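Local coordinates for protein polysaccharide deacetylase (Bacillus anthracis, PDB 2J13) that is a zinc-binding family 4 carbohydrate esterase that probably removes acetyl groups from bacterial cell-wall peptidoglycan, at residues Y13-H18 with S159-A164; K53-Y58 with K231-K236; H117-A122 with P153-F158; F175-F180 with P204-L209. One frame throughout, in Å; residues are numbered along the deposited sequence.

Contact 1 (Y13-H18 with S159-A164)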
# COMPACT_ATOMS: atom_id res chain seq x y z
N TYR A 13 3.72 23.86 8.63
CA TYR A 13 4.02 22.44 8.73
C TYR A 13 5.50 22.23 8.63
O TYR A 13 6.21 22.92 7.88
CB TYR A 13 3.35 21.66 7.60
CG TYR A 13 1.85 21.58 7.67
CD1 TYR A 13 1.21 21.07 8.79
CD2 TYR A 13 1.07 21.95 6.59
CE1 TYR A 13 -0.18 20.97 8.84
CE2 TYR A 13 -0.31 21.86 6.62
CZ TYR A 13 -0.93 21.38 7.75
OH TYR A 13 -2.31 21.30 7.76
N THR A 14 5.99 21.26 9.37
CA THR A 14 7.37 20.88 9.31
C THR A 14 7.62 20.14 8.01
O THR A 14 6.81 19.29 7.60
CB THR A 14 7.69 20.00 10.54
OG1 THR A 14 7.33 20.73 11.73
CG2 THR A 14 9.13 19.68 10.58
N ASN A 15 8.74 20.46 7.37
CA ASN A 15 9.15 19.82 6.13
C ASN A 15 10.30 18.86 6.33
O ASN A 15 10.83 18.31 5.37
CB ASN A 15 9.50 20.89 5.10
CG ASN A 15 8.37 21.91 4.88
OD1 ASN A 15 7.25 21.55 4.49
ND2 ASN A 15 8.66 23.19 5.12
N THR A 16 10.72 18.64 7.59
CA THR A 16 11.84 17.75 7.84
C THR A 16 11.42 16.34 7.42
O THR A 16 10.34 15.90 7.80
CB THR A 16 12.28 17.76 9.30
OG1 THR A 16 12.69 19.09 9.65
CG2 THR A 16 13.47 16.82 9.51
N PRO A 17 12.24 15.68 6.59
CA PRO A 17 11.92 14.33 6.12
C PRO A 17 12.17 13.23 7.13
O PRO A 17 13.14 13.27 7.93
CB PRO A 17 12.86 14.15 4.92
CG PRO A 17 13.95 15.09 5.11
CD PRO A 17 13.46 16.21 5.94
N HIS A 18 11.31 12.22 7.09
CA HIS A 18 11.47 11.04 7.90
C HIS A 18 11.36 9.86 6.95
O HIS A 18 10.67 9.98 5.92
CB HIS A 18 10.34 10.98 8.91
CG HIS A 18 10.28 12.17 9.83
ND1 HIS A 18 11.28 12.45 10.75
CD2 HIS A 18 9.33 13.11 10.01
CE1 HIS A 18 10.95 13.54 11.43
NE2 HIS A 18 9.77 13.95 11.01
N SER A 159 7.00 13.91 5.46
CA SER A 159 7.08 14.97 6.47
C SER A 159 5.70 15.26 6.99
O SER A 159 4.71 14.79 6.48
CB SER A 159 7.70 16.23 5.87
OG SER A 159 6.87 16.71 4.82
N GLU A 160 5.60 16.07 8.04
CA GLU A 160 4.31 16.58 8.44
C GLU A 160 3.54 17.20 7.27
O GLU A 160 2.33 16.99 7.11
CB GLU A 160 4.46 17.62 9.57
CG GLU A 160 3.14 17.89 10.23
CD GLU A 160 3.17 19.05 11.23
OE1 GLU A 160 4.07 19.92 11.17
OE2 GLU A 160 2.23 19.07 12.06
N ARG A 161 4.25 17.99 6.47
CA ARG A 161 3.62 18.66 5.32
C ARG A 161 3.02 17.66 4.33
O ARG A 161 1.86 17.80 3.94
CB ARG A 161 4.60 19.56 4.61
CG ARG A 161 3.91 20.45 3.57
CD ARG A 161 4.84 20.99 2.58
NE ARG A 161 4.19 22.08 1.87
CZ ARG A 161 4.05 23.29 2.37
NH1 ARG A 161 4.53 23.57 3.59
NH2 ARG A 161 3.41 24.23 1.67
N THR A 162 3.80 16.66 3.95
CA THR A 162 3.35 15.72 2.89
C THR A 162 2.18 14.86 3.38
O THR A 162 1.26 14.56 2.62
CB THR A 162 4.50 14.86 2.32
OG1 THR A 162 4.99 13.94 3.32
CG2 THR A 162 5.64 15.69 1.79
N LEU A 163 2.22 14.43 4.65
CA LEU A 163 1.10 13.74 5.26
C LEU A 163 -0.15 14.58 5.25
O LEU A 163 -1.21 14.14 4.82
CB LEU A 163 1.45 13.34 6.71
CG LEU A 163 2.56 12.34 6.88
CD1 LEU A 163 2.92 12.17 8.38
CD2 LEU A 163 2.20 10.96 6.24
N ALA A 164 -0.03 15.84 5.66
CA ALA A 164 -1.18 16.71 5.73
C ALA A 164 -1.76 17.05 4.33
O ALA A 164 -2.95 17.08 4.16
CB ALA A 164 -0.85 17.99 6.53
O HOH W 1 8.22 16.49 9.34
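An irregular N-terminal segment, 13-18, runs along the first turn of the helix that begins at Glu-160. Two hydrogen bonds and a weaker third grip Thr-14. Its N-H points almost straight at Glu-160 OE1, with 3.0 Å from Thr-14 N to that oxygen and 175° at the hydrogen. OE1 accepts on its anti lone pair, the one turned away from OE2. The glutamate reaches this place with CG anti to its backbone N (chi1 -166°) and an extended chain. Thr-14 OG1 adds the weak bond to the same oxygen. In return, Arg-161 N donates to Thr-14 O over 3.1 Å, nearly along the C=O axis. A water links the segments once more, donating to Thr-16 O and accepting from Glu-160 N.

Apolar packing joins Tyr-13 to Ala-164, whose CB sits over one ring face in a CH-pi contact, 3.9 Å from the centroid.

The polar Glu-160 carboxylate lies at the ring edge, its plane turned 73° from the ring. Asn-15 OD1 lies against the aliphatic part of Arg-161, nearest CD, both side chains pointing the same way. The arginine's charge pairs with Asp-125.

Ser-159 and Thr-162 form a capping box. Thr-162 N donates to Ser-159 OG and Ser-159 N to Thr-162 OG1. Segment 13-18 runs into strand 18-19 at His-18, which pairs antiparallel with strand 157-158, while helix 35-43 touches Glu-160 and His-18.

Contact 2 (K53-Y58 with K231-K236). With ZN (zinc ion), chain D.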
# COMPACT_ATOMS: atom_id res chain seq x y z
N LYS A 53 -6.30 -6.01 18.78
CA LYS A 53 -7.05 -6.92 19.65
C LYS A 53 -7.79 -8.00 18.84
O LYS A 53 -8.48 -8.83 19.41
CB LYS A 53 -8.03 -6.12 20.53
CG LYS A 53 -9.43 -5.89 19.93
CD LYS A 53 -10.19 -4.76 20.65
CE LYS A 53 -11.65 -4.65 20.17
NZ LYS A 53 -11.80 -4.47 18.68
N LYS A 54 -7.65 -7.96 17.51
CA LYS A 54 -8.24 -8.94 16.61
C LYS A 54 -7.12 -9.52 15.75
O LYS A 54 -6.14 -8.83 15.44
CB LYS A 54 -9.26 -8.26 15.68
CG LYS A 54 -10.44 -7.62 16.38
CD LYS A 54 -11.25 -6.74 15.42
CE LYS A 54 -12.01 -7.54 14.35
NZ LYS A 54 -12.69 -6.64 13.36
N LYS A 55 -7.26 -10.78 15.34
CA LYS A 55 -6.26 -11.46 14.53
C LYS A 55 -6.51 -11.24 13.04
O LYS A 55 -6.35 -12.16 12.22
CB LYS A 55 -6.22 -12.97 14.84
CG LYS A 55 -5.42 -13.29 16.10
CD LYS A 55 -5.11 -14.80 16.26
CE LYS A 55 -3.84 -15.03 17.08
NZ LYS A 55 -3.49 -16.48 17.20
N ASP A 56 -6.87 -10.01 12.69
CA ASP A 56 -6.98 -9.59 11.28
C ASP A 56 -5.68 -8.97 10.84
O ASP A 56 -5.09 -8.18 11.57
CB ASP A 56 -8.11 -8.56 11.11
CG ASP A 56 -9.48 -9.16 11.35
OD1 ASP A 56 -9.58 -10.39 11.40
OD2 ASP A 56 -10.45 -8.39 11.47
N ILE A 57 -5.23 -9.35 9.65
CA ILE A 57 -4.00 -8.83 9.05
C ILE A 57 -4.24 -8.44 7.59
O ILE A 57 -5.25 -8.80 7.00
CB ILE A 57 -2.85 -9.80 9.20
CG1 ILE A 57 -3.18 -11.16 8.54
CG2 ILE A 57 -2.48 -9.93 10.70
CD1 ILE A 57 -1.99 -12.17 8.56
N TYR A 58 -3.33 -7.64 7.04
CA TYR A 58 -3.57 -6.92 5.77
C TYR A 58 -2.36 -7.02 4.86
O TYR A 58 -1.33 -6.48 5.17
CB TYR A 58 -3.89 -5.45 6.07
CG TYR A 58 -4.97 -5.31 7.10
CD1 TYR A 58 -6.30 -5.30 6.72
CD2 TYR A 58 -4.67 -5.26 8.45
CE1 TYR A 58 -7.33 -5.23 7.68
CE2 TYR A 58 -5.69 -5.18 9.41
CZ TYR A 58 -7.01 -5.17 9.00
OH TYR A 58 -8.07 -5.07 9.89
N LYS A 231 -2.72 -20.42 12.46
CA LYS A 231 -2.58 -19.71 13.72
C LYS A 231 -3.75 -18.78 14.05
O LYS A 231 -3.69 -18.00 15.00
CB LYS A 231 -1.25 -18.96 13.74
CG LYS A 231 -0.04 -19.88 13.76
CD LYS A 231 1.30 -19.16 13.67
CE LYS A 231 1.46 -18.16 14.81
NZ LYS A 231 2.87 -18.22 15.37
N GLY A 232 -4.84 -18.88 13.29
CA GLY A 232 -6.07 -18.18 13.60
C GLY A 232 -6.17 -16.81 12.96
O GLY A 232 -7.15 -16.07 13.22
N TYR A 233 -5.20 -16.45 12.11
CA TYR A 233 -5.26 -15.15 11.44
C TYR A 233 -6.24 -15.12 10.28
O TYR A 233 -6.46 -16.12 9.60
CB TYR A 233 -3.87 -14.72 10.96
CG TYR A 233 -2.96 -14.34 12.08
CD1 TYR A 233 -2.91 -13.02 12.54
CD2 TYR A 233 -2.15 -15.26 12.69
CE1 TYR A 233 -2.08 -12.65 13.57
CE2 TYR A 233 -1.30 -14.90 13.73
CZ TYR A 233 -1.29 -13.58 14.17
OH TYR A 233 -0.47 -13.19 15.18
N HIS A 234 -6.80 -13.94 10.05
CA HIS A 234 -7.71 -13.70 8.94
C HIS A 234 -7.13 -12.59 8.09
O HIS A 234 -6.77 -11.56 8.62
CB HIS A 234 -9.06 -13.22 9.48
CG HIS A 234 -9.61 -14.08 10.58
ND1 HIS A 234 -10.15 -13.57 11.74
CD2 HIS A 234 -9.62 -15.43 10.72
CE1 HIS A 234 -10.50 -14.56 12.54
NE2 HIS A 234 -10.19 -15.70 11.94
N PHE A 235 -7.09 -12.82 6.79
CA PHE A 235 -6.59 -11.82 5.83
C PHE A 235 -7.72 -10.96 5.33
O PHE A 235 -8.69 -11.46 4.72
CB PHE A 235 -5.93 -12.52 4.65
CG PHE A 235 -4.62 -13.15 4.98
CD1 PHE A 235 -4.55 -14.46 5.44
CD2 PHE A 235 -3.46 -12.45 4.78
CE1 PHE A 235 -3.34 -15.05 5.71
CE2 PHE A 235 -2.21 -13.03 5.06
CZ PHE A 235 -2.16 -14.34 5.53
N LYS A 236 -7.59 -9.65 5.55
CA LYS A 236 -8.62 -8.69 5.29
C LYS A 236 -8.12 -7.57 4.36
O LYS A 236 -6.93 -7.49 4.06
CB LYS A 236 -9.11 -8.11 6.62
CG LYS A 236 -9.60 -9.14 7.64
CD LYS A 236 -10.96 -9.66 7.26
CE LYS A 236 -11.86 -9.84 8.44
NZ LYS A 236 -12.22 -8.53 9.07
ZN ZN D . -11.10 -11.55 11.82
O HOH W 2 -13.41 -12.13 11.47
O HOH W 3 -11.30 -11.19 14.05
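Asp-56 and His-234 both turn CG anti to their own carbonyl carbon, with chi1 of -68° and -50°. This brings Asp-56 OD1 and His-234 ND1 together on one zinc ion. OD1 of Asp-56 binds the metal at 1.9 Å and ND1 of His-234 binds it at 2.2 Å. Two waters are also bound. OD1 lies in plane at the edge of the imidazole; the carboxylate and ring planes stand 56° apart.

The other oxygen of Asp-56 serves a salt-bridge network. Lys-236, bent along its chain, brings NZ to 3.0 Å from Asp-56 OD2, from above the carboxylate plane. Lys-54 NZ makes a longer, weak bond to the same oxygen.

Parallel strand pairing sets these residues side by side. His-234 N donates to Lys-55 O at 2.8 Å. Ile-57 N then donates to His-234 O, and Lys-236 N to Ile-57 O. Strand 234-236 thereby joins the sheet beside strand 56-63. On the face away from the zinc, Ile-57 CD1 lies over the ring of Phe-235, 3.9 Å from its centroid. Ile-57 CG2 packs at 3.6 Å on Tyr-233 CD1. Leu-228 of helix 217-230 covers this apolar side. That helix ends in a Schellman motif with Gly-232 as its C-prime residue. Just before that glycine, Lys-231 O accepts from Lys-55 NZ, 2.7 Å away, while Lys-55 CE lies over the Tyr-233 ring.

Two lysines and a metal around one carboxylate should keep Asp-56 ionised. The zinc has two protein ligands here, unlike the catalytic metal of the family, which is held by an Asp-His-His set.

Contact 3 (H117-A122 with P153-F158); sequences HPDFTA and PPRGVF. With ZN (zinc ion), chain B; CAC (cacodylate ion), chain H.
His-117 NE2 binds a zinc ion at 2.1 Å, and cacodylate O2 is bound to the same metal. His-113 is another ligand. Arg-155 donates its backbone N-H to cacodylate O2, with 2.8 Å from Arg-155 N and 155° at the hydrogen. Pro-154 covers the imidazole of His-117: its CB sits over the ring centre, 3.7 Å from the centroid, in a CH-pi contact.

His-117 is the second histidine of the HxxxH metal motif of family 4 esterases, and Pro-153 to Gly-156 form the Pro-Pro-Arg-Gly part of a further family motif that lines the groove. The cacodylate probably came from the crystallisation liquor. Its bond to Arg-155 N is consistent with an oxyanion-stabilising backbone N-H.

Arg-155, extended from CG to NE, reaches across to the histidine loop. Its NH1 donates to His-117 O at 3.0 Å. The same nitrogen makes a salt bridge with Asp-119 OD1, also at 3.0 Å, meeting the oxygen from above the carboxylate plane. His-117 CE1 lies over the guanidinium face with the planes 68° apart; this is no stack, and ND1 and NH2 are not hydrogen-bonded.

Further out, Phe-120 offers a ring face to Pro-154 CD, 3.6 Å from its centroid, placing the proline between two aromatic rings. A water accepts from Phe-120 N and donates to Pro-154 O and Val-157 O. Thr-121 OG1 touches Val-157 CG1 at 3.4 Å. Helix 125-143 backs Phe-120 through Leu-128 and Leu-132.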
# COMPACT_ATOMS: atom_id res chain seq x y z
N HIS A 117 7.24 8.31 -8.76
CA HIS A 117 7.95 7.79 -7.60
C HIS A 117 9.07 8.70 -7.09
O HIS A 117 10.13 8.22 -6.69
CB HIS A 117 8.51 6.40 -7.96
CG HIS A 117 8.79 5.49 -6.79
ND1 HIS A 117 10.07 5.22 -6.34
CD2 HIS A 117 7.97 4.70 -6.06
CE1 HIS A 117 10.01 4.35 -5.34
NE2 HIS A 117 8.74 4.00 -5.16
N PRO A 118 8.82 10.01 -6.98
CA PRO A 118 9.76 10.90 -6.29
C PRO A 118 9.59 10.81 -4.81
O PRO A 118 8.53 10.41 -4.31
CB PRO A 118 9.31 12.27 -6.75
CG PRO A 118 7.81 12.13 -6.78
CD PRO A 118 7.63 10.77 -7.43
N ASP A 119 10.62 11.20 -4.08
CA ASP A 119 10.44 11.47 -2.66
C ASP A 119 9.52 12.68 -2.50
O ASP A 119 9.80 13.78 -3.05
CB ASP A 119 11.82 11.72 -2.00
CG ASP A 119 12.56 10.41 -1.62
OD1 ASP A 119 12.01 9.28 -1.80
OD2 ASP A 119 13.72 10.53 -1.09
N PHE A 120 8.41 12.50 -1.79
CA PHE A 120 7.37 13.55 -1.64
C PHE A 120 7.89 14.80 -0.94
O PHE A 120 7.39 15.89 -1.17
CB PHE A 120 6.14 13.05 -0.90
CG PHE A 120 5.24 12.11 -1.72
CD1 PHE A 120 5.53 11.81 -3.05
CD2 PHE A 120 4.09 11.63 -1.16
CE1 PHE A 120 4.67 10.98 -3.79
CE2 PHE A 120 3.22 10.81 -1.89
CZ PHE A 120 3.53 10.48 -3.20
N THR A 121 8.89 14.62 -0.10
CA THR A 121 9.47 15.74 0.63
C THR A 121 10.34 16.64 -0.27
O THR A 121 10.74 17.75 0.16
CB THR A 121 10.33 15.20 1.81
OG1 THR A 121 11.30 14.30 1.29
CG2 THR A 121 9.47 14.49 2.85
N ALA A 122 10.68 16.16 -1.48
CA ALA A 122 11.58 16.84 -2.42
C ALA A 122 10.84 17.59 -3.52
O ALA A 122 11.48 18.16 -4.41
CB ALA A 122 12.53 15.84 -3.07
N PRO A 153 3.53 6.54 0.32
CA PRO A 153 4.59 7.36 -0.25
C PRO A 153 5.79 6.58 -0.76
O PRO A 153 6.20 5.58 -0.13
CB PRO A 153 5.03 8.25 0.95
CG PRO A 153 4.08 8.11 1.94
CD PRO A 153 3.34 6.82 1.75
N PRO A 154 6.36 7.00 -1.90
CA PRO A 154 7.59 6.40 -2.38
C PRO A 154 8.65 6.31 -1.31
O PRO A 154 8.90 7.29 -0.59
CB PRO A 154 8.00 7.34 -3.50
CG PRO A 154 6.71 7.77 -4.03
CD PRO A 154 5.89 8.03 -2.86
N ARG A 155 9.23 5.13 -1.17
CA ARG A 155 10.27 4.84 -0.17
C ARG A 155 9.88 5.06 1.30
O ARG A 155 10.75 4.99 2.20
CB ARG A 155 11.55 5.60 -0.54
CG ARG A 155 12.08 5.33 -1.90
CD ARG A 155 13.33 6.19 -2.28
NE ARG A 155 13.49 6.06 -3.72
CZ ARG A 155 12.81 6.74 -4.66
NH1 ARG A 155 11.96 7.75 -4.36
NH2 ARG A 155 13.00 6.42 -5.93
N GLY A 156 8.59 5.23 1.57
CA GLY A 156 8.10 5.52 2.91
C GLY A 156 8.61 6.85 3.45
O GLY A 156 8.62 7.07 4.66
N VAL A 157 9.00 7.75 2.54
CA VAL A 157 9.49 9.07 2.94
C VAL A 157 8.32 10.03 3.10
O VAL A 157 7.42 10.16 2.22
CB VAL A 157 10.55 9.59 1.98
CG1 VAL A 157 10.97 11.04 2.34
CG2 VAL A 157 11.77 8.64 1.95
N PHE A 158 8.34 10.75 4.22
CA PHE A 158 7.28 11.71 4.55
C PHE A 158 7.80 12.85 5.43
O PHE A 158 8.86 12.72 6.07
CB PHE A 158 6.11 11.04 5.25
CG PHE A 158 6.45 10.51 6.62
CD1 PHE A 158 7.12 9.30 6.76
CD2 PHE A 158 6.11 11.23 7.75
CE1 PHE A 158 7.46 8.80 8.02
CE2 PHE A 158 6.44 10.73 9.01
CZ PHE A 158 7.11 9.51 9.12
ZN ZN B . 8.04 2.39 -4.07
AS CAC H . 8.87 1.17 -1.34
O1 CAC H . 7.87 -0.08 -1.93
O2 CAC H . 8.66 2.58 -2.30
C1 CAC H . 8.30 1.57 0.48
C2 CAC H . 10.78 0.68 -1.36
O HOH W 4 7.90 9.98 -0.55

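Contact 4 (F175-F180 with P204-L209)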
# COMPACT_ATOMS: atom_id res chain seq x y z
N PHE A 175 1.18 3.18 5.66
CA PHE A 175 2.52 2.66 5.82
C PHE A 175 2.45 1.15 6.04
O PHE A 175 1.58 0.54 5.46
CB PHE A 175 3.24 3.44 6.92
CG PHE A 175 3.51 4.86 6.51
CD1 PHE A 175 4.60 5.17 5.75
CD2 PHE A 175 2.64 5.84 6.85
CE1 PHE A 175 4.84 6.48 5.35
CE2 PHE A 175 2.88 7.16 6.47
CZ PHE A 175 3.97 7.46 5.72
N TRP A 176 3.30 0.57 6.87
CA TRP A 176 3.29 -0.90 7.07
C TRP A 176 3.90 -1.21 8.42
O TRP A 176 4.57 -0.36 9.00
CB TRP A 176 4.08 -1.64 5.97
CG TRP A 176 5.50 -1.26 5.85
CD1 TRP A 176 6.57 -1.85 6.44
CD2 TRP A 176 6.02 -0.16 5.09
NE1 TRP A 176 7.73 -1.20 6.08
CE2 TRP A 176 7.42 -0.16 5.26
CE3 TRP A 176 5.43 0.82 4.28
CZ2 TRP A 176 8.24 0.80 4.65
CZ3 TRP A 176 6.25 1.75 3.69
CH2 TRP A 176 7.62 1.74 3.87
N SER A 177 3.69 -2.43 8.88
CA SER A 177 4.33 -2.85 10.13
C SER A 177 5.37 -3.95 10.00
O SER A 177 6.25 -4.09 10.89
CB SER A 177 3.27 -3.20 11.17
OG SER A 177 2.59 -4.38 10.82
N LEU A 178 5.35 -4.65 8.88
CA LEU A 178 6.28 -5.70 8.59
C LEU A 178 6.55 -5.69 7.11
O LEU A 178 5.61 -5.74 6.33
CB LEU A 178 5.59 -7.02 8.96
CG LEU A 178 6.41 -8.10 9.63
CD1 LEU A 178 7.11 -7.55 10.89
CD2 LEU A 178 5.44 -9.24 9.93
N ALA A 179 7.82 -5.65 6.71
CA ALA A 179 8.18 -5.82 5.31
C ALA A 179 9.13 -6.97 5.16
O ALA A 179 10.05 -7.15 5.98
CB ALA A 179 8.78 -4.57 4.74
N PHE A 180 8.92 -7.76 4.12
CA PHE A 180 9.85 -8.83 3.84
C PHE A 180 10.25 -8.95 2.40
O PHE A 180 9.44 -9.22 1.52
CB PHE A 180 9.35 -10.17 4.35
CG PHE A 180 10.38 -11.24 4.20
CD1 PHE A 180 11.58 -11.16 4.89
CD2 PHE A 180 10.18 -12.28 3.32
CE1 PHE A 180 12.56 -12.13 4.72
CE2 PHE A 180 11.15 -13.25 3.15
CZ PHE A 180 12.34 -13.17 3.85
N PRO A 204 -1.22 -9.42 15.64
CA PRO A 204 -2.56 -8.91 15.36
C PRO A 204 -2.52 -7.47 14.84
O PRO A 204 -1.80 -6.63 15.41
CB PRO A 204 -3.24 -8.99 16.73
CG PRO A 204 -2.58 -10.08 17.39
CD PRO A 204 -1.14 -9.94 17.02
N GLY A 205 -3.24 -7.22 13.75
CA GLY A 205 -3.28 -5.91 13.11
C GLY A 205 -2.16 -5.62 12.12
O GLY A 205 -2.14 -4.54 11.53
N SER A 206 -1.23 -6.56 11.93
CA SER A 206 -0.11 -6.33 11.04
C SER A 206 -0.57 -5.92 9.62
O SER A 206 -1.47 -6.53 9.04
CB SER A 206 0.83 -7.54 10.95
OG SER A 206 1.53 -7.82 12.18
N ILE A 207 0.10 -4.91 9.08
CA ILE A 207 0.04 -4.57 7.66
C ILE A 207 1.37 -5.02 7.03
O ILE A 207 2.45 -4.50 7.37
CB ILE A 207 -0.22 -3.05 7.38
CG1 ILE A 207 -1.52 -2.60 8.02
CG2 ILE A 207 -0.14 -2.81 5.82
CD1 ILE A 207 -1.87 -1.12 7.83
N LEU A 208 1.31 -6.03 6.16
CA LEU A 208 2.49 -6.62 5.56
C LEU A 208 2.77 -5.97 4.24
O LEU A 208 1.85 -5.73 3.45
CB LEU A 208 2.30 -8.13 5.34
CG LEU A 208 1.78 -8.90 6.54
CD1 LEU A 208 1.73 -10.38 6.18
CD2 LEU A 208 2.67 -8.63 7.73
N LEU A 209 4.04 -5.71 3.99
CA LEU A 209 4.48 -5.27 2.68
C LEU A 209 5.35 -6.41 2.13
O LEU A 209 6.46 -6.66 2.63
CB LEU A 209 5.24 -3.95 2.79
CG LEU A 209 6.00 -3.51 1.57
CD1 LEU A 209 5.19 -3.64 0.25
CD2 LEU A 209 6.52 -2.05 1.74
O HOH W 5 3.44 -6.29 12.85
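Trp-176 and Leu-209 cross obliquely, with the leucine lying over one face of the indole. Trp-176 takes the crowded first torsion, CG between its backbone N and carbonyl carbon (chi1 59°). Leu-209 puts CG anti to its backbone N (chi1 167°). Its CD2 then stands 4.0 Å from the centroid of the six-membered ring, in a CH-pi contact. Trp-20 meets the indole edge-to-face.

Leu-178 and Leu-208 lie side by side and point the same way. CD2 of Leu-208 touches both CB and CD2 of Leu-178, each at 3.6 Å. Ala-179 CB packs beside Leu-209 CB on the other face of the sheet.

Ser-177 aims its side chain at the facing segment, with OG also in the crowded position. OG accepts from Ile-207 N at 3.1 Å. A water bridges this hydroxyl to Ser-206 OG, which itself donates to His-203 O. Ser-177 N and Leu-178 N both donate to Ile-207 O, the first at 2.8 Å. The second donor comes from above the carbonyl plane. Parallel pairing follows: Leu-209 N donates to Leu-178 O at 2.8 Å, and Phe-180 N donates to Leu-209 O. Strand 178-179 is thereby added to strand 207-210, which pairs in turn with strand 56-63.

Ile-207 O is thus gripped by two N-H groups and Ile-207 N by a hydroxyl, all from segment 175-180. The Trp-176 side chain is about 3 Å, nearest atoms, from a bound cacodylate and that of Leu-209 about 4 Å from a bound acetate, both probably from the crystallisation liquor. This is consistent with the hydrophobic acetyl pocket that a leucine of this strand motif lines in family 4 esterases.

How the contacts relate
Contact 3 holds a histidine of the probable catalytic zinc site, and contact 4 lines the ligand pocket beside it. Their centres are 18 Å apart, but they touch: Gly-156 CA lies 3.9 Å from Trp-176 CH2. Contact 1 adjoins contact 3, centres 11 Å apart, on the same side of the chain's centre. His-18 N probably donates a hydrogen bond to Phe-158 O at 2.7 Å. Contacts 2 and 4 share one sheet, since strands 56-63 and 207-210 are neighbours, and Tyr-58 O probably accepts from Leu-208 N. The zinc of contact 2 is a separate site. That contact lies across the chain's centre from contact 3, with nearest atoms about 15 Å apart.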